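Local coordinates for protein MarR family transcriptional regulator (Staphylococcus epidermidis, PDB 5HLI) that probably regulates transcription as a DNA-binding, redox-sensing MarR-type dimer whose subunits can be joined by disulfides, at residues Gly38-Tyr41 with Ser42-Leu45; Val112-Ala115 with Ile116-Cys119. The protein carries 1 engineered substitution. All blocks are in the same frame, centred on the assembly; numbering follows the deposited sequence.

Contact 1: Gly38-Tyr41 with Ser42-Leu45; sequences GITY and SQYL
Gly-38 meets Gln-43 through two waters that both donate to its carbonyl O; one also donates to Gln-43 OE1, and the other accepts from NE2. Glycine suits the spot, because its positive phi closes the preceding helix in a Schellman motif. Next, Ile-39 sets CG2 3.4 Å from Gln-43 OE1, while its CD1 end lies 4.3 Å from Tyr-44 CB, on the buried flank toward Leu-34 of helix 2-36. Thr-40 is the N-cap of helix 41-52, within the winged-helix domain of the MarR family. With chi1 at 67°, its OG1 stands between backbone N and carbonyl carbon. There Thr-40 OG1 accepts from Gln-43 N at 3.2 Å, almost straight. Thr-40 O takes Tyr-44 N at 2.9 Å, so the cap residue holds two amides of the first turn. Gln-43, extended beyond CG, runs back across the cap, its CG 3.3 Å from Thr-40 OG1. Tyr-41 opens the helix, and its O accepts from Leu-45 N at 3.0 Å. Over one face of the Tyr-41 ring lies Leu-45 CG, a CH-pi contact 4.2 Å from the centroid, while Tyr-20 of the second subunit meets the same ring with planes steeply inclined.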
loop_
_atom_site.group_PDB
_atom_site.type_symbol
_atom_site.label_atom_id
_atom_site.label_comp_id
_atom_site.label_asym_id
_atom_site.label_seq_id
_atom_site.Cartn_x
_atom_site.Cartn_y
_atom_site.Cartn_z
ATOM N N GLY A 38 -1.892 10.252 17.442
ATOM C CA GLY A 38 -2.335 9.225 18.362
ATOM C C GLY A 38 -3.500 8.391 17.881
ATOM O O GLY A 38 -4.181 7.771 18.702
ATOM N N ILE A 39 -3.754 8.353 16.574
ATOM C CA ILE A 39 -4.894 7.635 16.022
ATOM C C ILE A 39 -4.397 6.563 15.060
ATOM O O ILE A 39 -3.269 6.604 14.562
ATOM C CB ILE A 39 -5.886 8.581 15.316
ATOM C CG1 ILE A 39 -5.199 9.317 14.165
ATOM C CG2 ILE A 39 -6.491 9.568 16.311
ATOM C CD1 ILE A 39 -6.130 10.204 13.360
ATOM N N THR A 40 -5.264 5.591 14.802
ATOM C CA THR A 40 -4.988 4.520 13.859
ATOM C C THR A 40 -5.695 4.798 12.538
ATOM O O THR A 40 -6.475 5.743 12.408
ATOM C CB THR A 40 -5.440 3.170 14.423
ATOM O OG1 THR A 40 -6.869 3.152 14.519
ATOM C CG2 THR A 40 -4.839 2.938 15.806
ATOM N N TYR A 41 -5.409 3.949 11.548
ATOM C CA TYR A 41 -6.087 4.055 10.261
ATOM C C TYR A 41 -7.597 3.938 10.426
ATOM O O TYR A 41 -8.359 4.731 9.862
ATOM C CB TYR A 41 -5.559 2.985 9.303
ATOM C CG TYR A 41 -6.430 2.774 8.086
ATOM C CD1 TYR A 41 -6.635 3.797 7.168
ATOM C CD2 TYR A 41 -7.041 1.549 7.851
ATOM C CE1 TYR A 41 -7.427 3.608 6.054
ATOM C CE2 TYR A 41 -7.834 1.348 6.737
ATOM C CZ TYR A 41 -8.025 2.381 5.843
ATOM O OH TYR A 41 -8.816 2.186 4.736
ATOM N N SER A 42 -8.049 2.958 11.216
ATOM C CA SER A 42 -9.483 2.746 11.388
ATOM C C SER A 42 -10.140 3.918 12.110
ATOM O O SER A 42 -11.263 4.310 11.772
ATOM C CB SER A 42 -9.731 1.439 12.140
ATOM O OG SER A 42 -9.345 0.318 11.361
ATOM N N GLN A 43 -9.461 4.489 13.112
ATOM C CA GLN A 43 -9.976 5.699 13.748
ATOM C C GLN A 43 -10.028 6.855 12.758
ATOM O O GLN A 43 -10.974 7.652 12.766
ATOM C CB GLN A 43 -9.115 6.076 14.955
ATOM C CG GLN A 43 -9.100 5.039 16.070
ATOM C CD GLN A 43 -8.162 5.423 17.199
ATOM O OE1 GLN A 43 -7.804 6.590 17.350
ATOM N NE2 GLN A 43 -7.759 4.443 17.997
ATOM N N TYR A 44 -9.009 6.960 11.903
ATOM C CA TYR A 44 -8.981 7.984 10.863
ATOM C C TYR A 44 -10.191 7.873 9.944
ATOM O O TYR A 44 -10.762 8.891 9.532
ATOM C CB TYR A 44 -7.677 7.852 10.076
ATOM C CG TYR A 44 -7.409 8.907 9.028
ATOM C CD1 TYR A 44 -7.616 10.257 9.287
ATOM C CD2 TYR A 44 -6.897 8.551 7.788
ATOM C CE1 TYR A 44 -7.349 11.218 8.325
ATOM C CE2 TYR A 44 -6.625 9.498 6.826
ATOM C CZ TYR A 44 -6.851 10.831 7.096
ATOM O OH TYR A 44 -6.576 11.769 6.129
ATOM N N LEU A 45 -10.602 6.644 9.616
ATOM C CA LEU A 45 -11.786 6.460 8.781
ATOM C C LEU A 45 -13.033 7.004 9.467
ATOM O O LEU A 45 -13.884 7.623 8.819
ATOM C CB LEU A 45 -11.970 4.981 8.439
ATOM C CG LEU A 45 -10.949 4.330 7.503
ATOM C CD1 LEU A 45 -11.327 2.881 7.250
ATOM C CD2 LEU A 45 -10.855 5.094 6.195
HETATM O O HOH W 1 -6.906 7.991 19.597
HETATM O O HOH W 2 -5.510 5.344 19.833
#

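Contact 2: Val112-Ala115 with Ile116-Cys119; sequences VFEA and ISSC
Ile-116 packs against Val-112, one helical turn earlier, the two side chains lying side by side and pointing the same way, with Val-112 CG1 4.2 Å from Ile-116 CG1. Their backbones are joined by a nearly linear bond, Ile-116 N to Val-112 O, at 3.0 Å. Since chi1 of -58° keeps CG1 of Ile-116 beside its own backbone N, that methylene also packs on the Val-112 carbonyl, 3.2 Å from its O. Branched aliphatic residues fit this ridge, which faces Tyr-44 of helix 41-52. Ala-115 contributes a methyl, CB, small enough to sit against Phe-37. Here helix 103-117, which follows the wing strands of the winged-helix fold, is running out, and serine hydroxyls turn to two of its last carbonyls. The Ser-117 hydroxyl turns back between its own N and carbonyl carbon (chi1 69°) and is placed to donate to Glu-114 O, though the modelled separation is so short that the details are doubtful. Ser-117 N gives its main bond to Phe-113 O at 3.2 Å and a weak one to Glu-114 O. Ser-118 likewise folds OG back to donate to Ala-115 O at 2.9 Å, tilted 25° from the carbonyl plane. A further backbone bond, Cys-119 N to Ile-116 O, carries the turn on to Cys-119, whose SG forms a disulfide with Cys-16 of the second subunit.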
loop_
_atom_site.group_PDB
_atom_site.type_symbol
_atom_site.label_atom_id
_atom_site.label_comp_id
_atom_site.label_asym_id
_atom_site.label_seq_id
_atom_site.Cartn_x
_atom_site.Cartn_y
_atom_site.Cartn_z
ATOM N N VAL A 112 -4.970 17.779 10.848
ATOM C CA VAL A 112 -4.708 16.524 10.146
ATOM C C VAL A 112 -4.608 16.780 8.648
ATOM O O VAL A 112 -3.694 16.295 7.972
ATOM C CB VAL A 112 -5.802 15.488 10.466
ATOM C CG1 VAL A 112 -5.592 14.223 9.645
ATOM C CG2 VAL A 112 -5.812 15.163 11.952
ATOM N N PHE A 113 -5.556 17.556 8.117
ATOM C CA PHE A 113 -5.572 17.904 6.701
ATOM C C PHE A 113 -4.238 18.492 6.258
ATOM O O PHE A 113 -3.663 18.070 5.249
ATOM C CB PHE A 113 -6.718 18.886 6.450
ATOM C CG PHE A 113 -6.993 19.158 5.004
ATOM C CD1 PHE A 113 -7.656 18.226 4.225
ATOM C CD2 PHE A 113 -6.625 20.364 4.432
ATOM C CE1 PHE A 113 -7.923 18.480 2.895
ATOM C CE2 PHE A 113 -6.892 20.626 3.105
ATOM C CZ PHE A 113 -7.542 19.682 2.336
ATOM N N GLU A 114 -3.719 19.461 7.019
ATOM C CA GLU A 114 -2.458 20.097 6.651
ATOM C C GLU A 114 -1.280 19.143 6.816
ATOM O O GLU A 114 -0.364 19.132 5.985
ATOM C CB GLU A 114 -2.247 21.361 7.486
ATOM C CG GLU A 114 -0.995 22.139 7.121
ATOM C CD GLU A 114 -1.035 23.571 7.616
ATOM O OE1 GLU A 114 -0.023 24.286 7.451
ATOM O OE2 GLU A 114 -2.078 23.985 8.165
ATOM N N ALA A 115 -1.285 18.336 7.881
ATOM C CA ALA A 115 -0.185 17.403 8.106
ATOM C C ALA A 115 -0.059 16.406 6.961
ATOM O O ALA A 115 1.054 16.097 6.515
ATOM C CB ALA A 115 -0.383 16.672 9.435
ATOM N N ILE A 116 -1.188 15.897 6.466
ATOM C CA ILE A 116 -1.146 14.940 5.365
ATOM C C ILE A 116 -0.698 15.620 4.080
ATOM O O ILE A 116 -0.015 15.007 3.251
ATOM C CB ILE A 116 -2.519 14.259 5.196
ATOM C CG1 ILE A 116 -2.927 13.546 6.488
ATOM C CG2 ILE A 116 -2.496 13.264 4.039
ATOM C CD1 ILE A 116 -1.893 12.568 7.000
ATOM N N SER A 117 -1.036 16.902 3.910
ATOM C CA SER A 117 -0.795 17.599 2.650
ATOM C C SER A 117 0.681 17.671 2.277
ATOM O O SER A 117 0.998 17.941 1.113
ATOM C CB SER A 117 -1.375 19.012 2.714
ATOM O OG SER A 117 -0.645 19.824 3.619
ATOM N N SER A 118 1.589 17.445 3.224
ATOM C CA SER A 118 3.011 17.423 2.907
ATOM C C SER A 118 3.448 16.129 2.230
ATOM O O SER A 118 4.642 15.959 1.969
ATOM C CB SER A 118 3.838 17.646 4.176
ATOM O OG SER A 118 3.515 16.692 5.171
ATOM N N CYS A 119 2.514 15.222 1.932
ATOM C CA CYS A 119 2.876 13.966 1.284
ATOM C C CYS A 119 3.417 14.190 -0.123
ATOM O O CYS A 119 4.188 13.367 -0.627
ATOM C CB CYS A 119 1.665 13.033 1.255
ATOM S SG CYS A 119 0.209 13.729 0.441
#

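Contacts 1 and 2 sit at opposite ends of their helices: 38-45 starts helix 41-52, whereas 112-119 finishes helix 103-117. Each is partly buried, joining a core flank to a more open one. Their buried flanks meet directly, Tyr-44 CE1 lying 3.7 Å from Val-112 CG1, and Tyr-44 and Ile-116 both rest on Tyr-30 of helix 2-36. The polar chemistry is reversed: at the start, a threonine hydroxyl accepts from a backbone amide, while at the finish serine hydroxyls donate to carbonyls. Both also touch the second subunit, contact 1 through packing that includes a tyrosine ring pair, contact 2 through packing, a hydrogen bond and the covalent disulfide.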